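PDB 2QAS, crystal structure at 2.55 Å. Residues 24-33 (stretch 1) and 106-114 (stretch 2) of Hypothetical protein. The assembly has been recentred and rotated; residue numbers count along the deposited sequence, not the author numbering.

Stretch 1 (24-33) LRGVVKAALK
Stretch 2, residues 106-114: PYAALTRFY

The polar link between the two stretches rests on one side chain, Arg 25, which reaches from the helix to backbone carbonyls of the other segment. Its extended chain (chi1 m, chi2 and chi3 t, chi4 -70°) brings NH1 2.7 Å from Leu 110 O in a well-directed hydrogen bond (159°), while NH2 makes a weak one to the same oxygen at 3.2 Å; Leu 110 O lies near the guanidinium plane. Arg 25 NH1 is also 3.0 Å from Tyr 107 O, and Ala 108 O sits over one guanidinium face, 3.7 Å from Arg 25 NH2.

Residues 24-33 are helical throughout. Residues 107-109 have helical phi/psi, Ala 109 N bonding Pro 106 O at 3.0 Å and Leu 110 N bonding Tyr 107 O at 3.2 Å, before strand 110-114. Helix and strand axes approach to 9.7 Å, their N-to-C directions 57° apart. The register pairs Arg 25 with Tyr 107 (CA to CA 6.4 Å) and Val 28 with Phe 113 (CA to CA 7.1 Å).

Val 28 (chi1 t) points toward the strand and fits between two of its side chains: CG1 is 3.2 Å from Leu 110 CD2, a tight contact, and CG2 is 3.8 Å from Phe 113 CD1. Leu 110 has chi1 -92° and chi2 p; Phe 113 has chi1 t and chi2 75°. One helical turn on from Val 27, Ala 31 CB meets Phe 113 CZ at 3.9 Å. Thr 111 and Arg 112, between Leu 110 and Phe 113, both point away, so the simple alternation of a strand is broken here; Thr 111 has phi/psi -132/-16 rather than extended values.

Tyr 107 (chi1 m, chi2 110°) lays its ring along the helix. Lys 29 CB stands over one face, 4.0 Å from the Tyr 107 ring centroid, in a CH-pi contact, whereas Leu 32 CD1 (chi1 m, chi2 t) touches the edge at Tyr 107 CE2, 3.9 Å. The all-t Lys 29 chain then leads away.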

# COMPACT_ATOMS: atom_id res chain seq x y z
N LEU A 24 0.37 1.47 2.98
CA LEU A 24 1.06 0.60 3.91
C LEU A 24 0.19 -0.01 5.02
O LEU A 24 0.53 -1.07 5.56
CB LEU A 24 2.26 1.33 4.50
CG LEU A 24 3.37 1.50 3.46
CD1 LEU A 24 4.50 2.33 4.04
CD2 LEU A 24 3.87 0.13 3.02
N ARG A 25 -0.93 0.63 5.35
CA ARG A 25 -1.81 0.06 6.36
C ARG A 25 -2.28 -1.28 5.82
O ARG A 25 -2.59 -2.20 6.59
CB ARG A 25 -3.01 0.98 6.62
CG ARG A 25 -2.66 2.26 7.36
CD ARG A 25 -3.89 3.10 7.65
NE ARG A 25 -3.57 4.32 8.39
CZ ARG A 25 -3.16 4.35 9.66
NH1 ARG A 25 -3.04 3.21 10.34
NH2 ARG A 25 -2.88 5.51 10.25
N GLY A 26 -2.31 -1.38 4.50
CA GLY A 26 -2.73 -2.60 3.83
C GLY A 26 -1.85 -3.80 4.10
O GLY A 26 -2.28 -4.94 3.90
N VAL A 27 -0.61 -3.56 4.54
CA VAL A 27 0.30 -4.66 4.85
C VAL A 27 -0.18 -5.32 6.14
O VAL A 27 -0.08 -6.53 6.32
CB VAL A 27 1.75 -4.18 5.03
CG1 VAL A 27 2.63 -5.33 5.53
CG2 VAL A 27 2.30 -3.65 3.72
N VAL A 28 -0.71 -4.50 7.05
CA VAL A 28 -1.22 -5.01 8.31
C VAL A 28 -2.39 -5.92 8.01
O VAL A 28 -2.48 -7.04 8.52
CB VAL A 28 -1.68 -3.86 9.22
CG1 VAL A 28 -2.28 -4.41 10.49
CG2 VAL A 28 -0.49 -2.94 9.53
N LYS A 29 -3.29 -5.45 7.16
CA LYS A 29 -4.46 -6.23 6.78
C LYS A 29 -4.07 -7.54 6.12
O LYS A 29 -4.67 -8.59 6.37
CB LYS A 29 -5.32 -5.43 5.84
CG LYS A 29 -6.38 -6.22 5.14
CD LYS A 29 -7.22 -5.26 4.34
CE LYS A 29 -8.21 -5.97 3.46
NZ LYS A 29 -8.83 -4.97 2.55
N ALA A 30 -3.06 -7.50 5.26
CA ALA A 30 -2.63 -8.71 4.59
C ALA A 30 -1.96 -9.67 5.57
O ALA A 30 -2.10 -10.89 5.44
CB ALA A 30 -1.70 -8.38 3.44
N ALA A 31 -1.23 -9.13 6.54
CA ALA A 31 -0.56 -9.94 7.55
C ALA A 31 -1.60 -10.60 8.46
O ALA A 31 -1.46 -11.76 8.86
CB ALA A 31 0.39 -9.08 8.38
N LEU A 32 -2.66 -9.86 8.79
CA LEU A 32 -3.72 -10.41 9.63
C LEU A 32 -4.52 -11.49 8.92
O LEU A 32 -5.18 -12.30 9.56
CB LEU A 32 -4.66 -9.29 10.12
CG LEU A 32 -4.03 -8.35 11.15
CD1 LEU A 32 -4.98 -7.23 11.51
CD2 LEU A 32 -3.67 -9.13 12.40
N LYS A 33 -4.49 -11.52 7.59
CA LYS A 33 -5.22 -12.55 6.85
C LYS A 33 -4.44 -13.85 6.87
O LYS A 33 -5.01 -14.93 6.84
CB LYS A 33 -5.51 -12.12 5.40
CG LYS A 33 -6.64 -11.10 5.31
CD LYS A 33 -7.09 -10.83 3.89
CE LYS A 33 -8.33 -9.92 3.88
NZ LYS A 33 -8.86 -9.65 2.50
N PRO A 106 -10.31 -0.69 13.52
CA PRO A 106 -10.25 -0.35 12.09
C PRO A 106 -8.78 -0.22 11.72
O PRO A 106 -7.95 0.10 12.58
CB PRO A 106 -10.97 1.00 12.02
CG PRO A 106 -11.85 1.01 13.24
CD PRO A 106 -10.94 0.40 14.28
N TYR A 107 -8.44 -0.48 10.47
CA TYR A 107 -7.05 -0.34 10.08
C TYR A 107 -6.65 1.13 10.17
O TYR A 107 -5.48 1.46 10.33
CB TYR A 107 -6.85 -0.89 8.68
CG TYR A 107 -7.21 -2.36 8.62
CD1 TYR A 107 -8.34 -2.78 7.93
CD2 TYR A 107 -6.46 -3.31 9.31
CE1 TYR A 107 -8.72 -4.13 7.93
CE2 TYR A 107 -6.82 -4.65 9.31
CZ TYR A 107 -7.96 -5.05 8.63
OH TYR A 107 -8.34 -6.37 8.64
N ALA A 108 -7.65 2.01 10.11
CA ALA A 108 -7.42 3.44 10.20
C ALA A 108 -6.94 3.83 11.60
O ALA A 108 -6.21 4.82 11.77
CB ALA A 108 -8.70 4.19 9.87
N ALA A 109 -7.33 3.06 12.61
CA ALA A 109 -6.93 3.37 13.97
C ALA A 109 -5.48 2.99 14.27
O ALA A 109 -4.89 3.48 15.22
CB ALA A 109 -7.86 2.68 14.94
N LEU A 110 -4.90 2.13 13.43
CA LEU A 110 -3.53 1.69 13.63
C LEU A 110 -2.49 2.80 13.65
O LEU A 110 -2.60 3.77 12.91
CB LEU A 110 -3.14 0.69 12.54
CG LEU A 110 -3.37 -0.78 12.87
CD1 LEU A 110 -4.78 -1.00 13.40
CD2 LEU A 110 -3.13 -1.58 11.61
N THR A 111 -1.49 2.63 14.51
CA THR A 111 -0.42 3.61 14.59
C THR A 111 0.94 2.92 14.56
O THR A 111 1.96 3.55 14.32
CB THR A 111 -0.52 4.48 15.87
OG1 THR A 111 -0.19 3.69 17.02
CG2 THR A 111 -1.93 5.02 16.04
N ARG A 112 0.96 1.61 14.80
CA ARG A 112 2.23 0.91 14.77
C ARG A 112 2.06 -0.58 14.51
O ARG A 112 1.08 -1.18 14.92
CB ARG A 112 2.99 1.13 16.08
CG ARG A 112 4.47 0.82 15.97
CD ARG A 112 5.01 0.22 17.25
NE ARG A 112 6.43 -0.13 17.12
CZ ARG A 112 7.07 -0.97 17.93
NH1 ARG A 112 6.43 -1.56 18.93
NH2 ARG A 112 8.36 -1.23 17.73
N PHE A 113 3.03 -1.16 13.81
CA PHE A 113 3.03 -2.57 13.47
C PHE A 113 4.44 -3.10 13.66
O PHE A 113 5.39 -2.47 13.21
CB PHE A 113 2.62 -2.79 12.02
CG PHE A 113 2.51 -4.23 11.63
CD1 PHE A 113 1.41 -4.99 12.05
CD2 PHE A 113 3.51 -4.85 10.88
CE1 PHE A 113 1.31 -6.34 11.73
CE2 PHE A 113 3.43 -6.20 10.56
CZ PHE A 113 2.33 -6.95 10.98
N TYR A 114 4.58 -4.25 14.32
CA TYR A 114 5.90 -4.80 14.57
C TYR A 114 5.91 -6.33 14.71
O TYR A 114 5.10 -6.89 15.44
CB TYR A 114 6.49 -4.17 15.84
CG TYR A 114 7.94 -4.55 16.12
CD1 TYR A 114 8.94 -4.27 15.19
CD2 TYR A 114 8.30 -5.22 17.29
CE1 TYR A 114 10.26 -4.65 15.40
CE2 TYR A 114 9.64 -5.61 17.53
CZ TYR A 114 10.61 -5.32 16.57
OH TYR A 114 11.93 -5.70 16.76